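Local coordinates for NAD_Gly3P_dh, NAD-dependent glycerol-3-phosphate dehydrogenase (Streptosporangium roseum, PDB 5OCM), which binds NADP+ and probably acts as an NADPH-dependent imine reductase, an oxidoreductase of the HIBADH-related family, at residues Ala75-Leu80 with Ala104-Glu109. Sequence-based numbering, arbitrary orientation.
Sequences AVLDPL and AEWAAE
The backbone carbonyl oxygen of L77 is approached from two directions: L80 N donates a hydrogen bond to L77 O at 2.8 Å, while the benzo end of W106 comes up against it. The second approach is a van der Waals contact, with W106 CZ2 lying 3.3 Å from L77 O. Beside it, W106 CH2 packs on L77 CB at 3.9 Å, which makes one apolar side-chain contact across the pair. D78 adds a looser polar neighbour: D78 OD1 stands 3.7 Å from W106 NE1, too long to count as a hydrogen bond, and the carboxylate plane is turned 42° from the indole. The reach of the ring follows from its first torsion, which sets CG opposite the backbone N (chi1 178°) and extends the indole from its helix, bridging backbones whose CA atoms are still 8.8 Å apart at D78 and W106. R110 makes a cation-pi contact with the same ring, and I112 also touches the W106 side chain. Replacing W106 by alanine would probably open a gap between the helices and leave L77 CB and the R110 cation without their aromatic partner. The contact thus joins the segment 75-80, at the C-terminal end of helix 70-77, to helix 97-109, two helices that flank parallel strand 88-91 in chain order, as in the alternating beta-alpha units of a Rossmann-type NADP-binding domain.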
loop_
_atom_site.group_PDB
_atom_site.type_symbol
_atom_site.label_atom_id
_atom_site.label_comp_id
_atom_site.label_asym_id
_atom_site.label_seq_id
_atom_site.Cartn_x
_atom_site.Cartn_y
_atom_site.Cartn_z
ATOM N N ALA A 75 -10.984 -29.818 14.027
ATOM C CA ALA A 75 -12.240 -30.553 13.964
ATOM C C ALA A 75 -12.292 -31.478 12.729
ATOM O O ALA A 75 -12.747 -32.621 12.845
ATOM C CB ALA A 75 -13.443 -29.606 13.962
ATOM N N VAL A 76 -11.839 -30.999 11.572
ATOM C CA VAL A 76 -11.887 -31.803 10.346
ATOM C C VAL A 76 -10.825 -32.895 10.383
ATOM O O VAL A 76 -11.096 -34.051 10.020
ATOM C CB VAL A 76 -11.754 -30.917 9.104
ATOM C CG1 VAL A 76 -11.591 -31.766 7.867
ATOM C CG2 VAL A 76 -12.983 -30.028 8.950
ATOM N N LEU A 77 -9.619 -32.539 10.803
ATOM C CA LEU A 77 -8.471 -33.448 10.663
ATOM C C LEU A 77 -8.333 -34.476 11.763
ATOM O O LEU A 77 -7.788 -35.559 11.513
ATOM C CB LEU A 77 -7.157 -32.676 10.610
ATOM C CG LEU A 77 -6.913 -31.712 9.452
ATOM C CD1 LEU A 77 -5.531 -31.063 9.696
ATOM C CD2 LEU A 77 -6.996 -32.469 8.146
ATOM N N ASP A 78 -8.761 -34.154 12.991
ATOM C CA ASP A 78 -8.485 -35.040 14.158
ATOM C C ASP A 78 -8.878 -36.520 13.905
ATOM O O ASP A 78 -8.118 -37.405 14.195
ATOM C CB ASP A 78 -9.083 -34.543 15.497
ATOM C CG ASP A 78 -8.281 -33.389 16.167
ATOM O OD1 ASP A 78 -7.096 -33.011 15.711
ATOM O OD2 ASP A 78 -8.945 -32.795 17.113
ATOM N N PRO A 79 -10.052 -36.778 13.303
ATOM C CA PRO A 79 -10.393 -38.179 12.997
ATOM C C PRO A 79 -9.781 -38.800 11.769
ATOM O O PRO A 79 -10.009 -39.958 11.578
ATOM C CB PRO A 79 -11.925 -38.156 12.818
ATOM C CG PRO A 79 -12.318 -36.801 12.801
ATOM C CD PRO A 79 -11.190 -35.882 13.042
ATOM N N LEU A 80 -8.980 -38.061 11.000
ATOM C CA LEU A 80 -8.402 -38.541 9.751
ATOM C C LEU A 80 -6.938 -38.921 9.868
ATOM O O LEU A 80 -6.279 -39.103 8.874
ATOM C CB LEU A 80 -8.573 -37.437 8.686
ATOM C CG LEU A 80 -10.024 -36.946 8.473
ATOM C CD1 LEU A 80 -10.070 -35.913 7.398
ATOM C CD2 LEU A 80 -10.954 -38.120 8.141
ATOM N N ALA A 104 1.579 -29.097 12.416
ATOM C CA ALA A 104 2.752 -29.812 11.943
ATOM C C ALA A 104 3.197 -30.930 12.898
ATOM O O ALA A 104 3.582 -32.008 12.441
ATOM C CB ALA A 104 3.916 -28.864 11.640
ATOM N N GLU A 105 3.145 -30.655 14.202
ATOM C CA GLU A 105 3.492 -31.661 15.215
ATOM C C GLU A 105 2.497 -32.831 15.192
ATOM O O GLU A 105 2.909 -34.007 15.205
ATOM C CB GLU A 105 3.579 -31.012 16.596
ATOM C CG GLU A 105 3.786 -32.015 17.760
ATOM C CD GLU A 105 4.158 -31.373 19.100
ATOM O OE1 GLU A 105 3.682 -30.259 19.312
ATOM O OE2 GLU A 105 4.920 -31.993 19.914
ATOM N N TRP A 106 1.194 -32.504 15.120
ATOM C CA TRP A 106 0.128 -33.508 14.972
ATOM C C TRP A 106 0.396 -34.427 13.762
ATOM O O TRP A 106 0.332 -35.644 13.852
ATOM C CB TRP A 106 -1.235 -32.819 14.894
ATOM C CG TRP A 106 -2.384 -33.742 14.689
ATOM C CD1 TRP A 106 -3.133 -34.369 15.637
ATOM C CD2 TRP A 106 -2.912 -34.164 13.419
ATOM N NE1 TRP A 106 -4.093 -35.138 15.035
ATOM C CE2 TRP A 106 -3.973 -35.032 13.681
ATOM C CE3 TRP A 106 -2.591 -33.861 12.092
ATOM C CZ2 TRP A 106 -4.714 -35.619 12.666
ATOM C CZ3 TRP A 106 -3.318 -34.455 11.084
ATOM C CH2 TRP A 106 -4.352 -35.311 11.366
ATOM N N ALA A 107 0.744 -33.808 12.639
ATOM C CA ALA A 107 1.001 -34.565 11.412
ATOM C C ALA A 107 2.254 -35.435 11.551
ATOM O O ALA A 107 2.252 -36.608 11.137
ATOM C CB ALA A 107 1.150 -33.639 10.246
ATOM N N ALA A 108 3.312 -34.884 12.119
ATOM C CA ALA A 108 4.574 -35.610 12.225
ATOM C C ALA A 108 4.444 -36.858 13.143
ATOM O O ALA A 108 4.978 -37.897 12.802
ATOM C CB ALA A 108 5.649 -34.683 12.795
ATOM N N GLU A 109 3.707 -36.740 14.233
ATOM C CA GLU A 109 3.463 -37.865 15.175
ATOM C C GLU A 109 2.810 -39.034 14.415
ATOM O O GLU A 109 2.965 -40.190 14.787
ATOM C CB GLU A 109 2.560 -37.431 16.320
ATOM C CG GLU A 109 3.179 -36.537 17.350
ATOM C CD GLU A 109 2.198 -35.863 18.285
ATOM O OE1 GLU A 109 2.700 -35.146 19.160
ATOM O OE2 GLU A 109 0.965 -35.991 18.150
#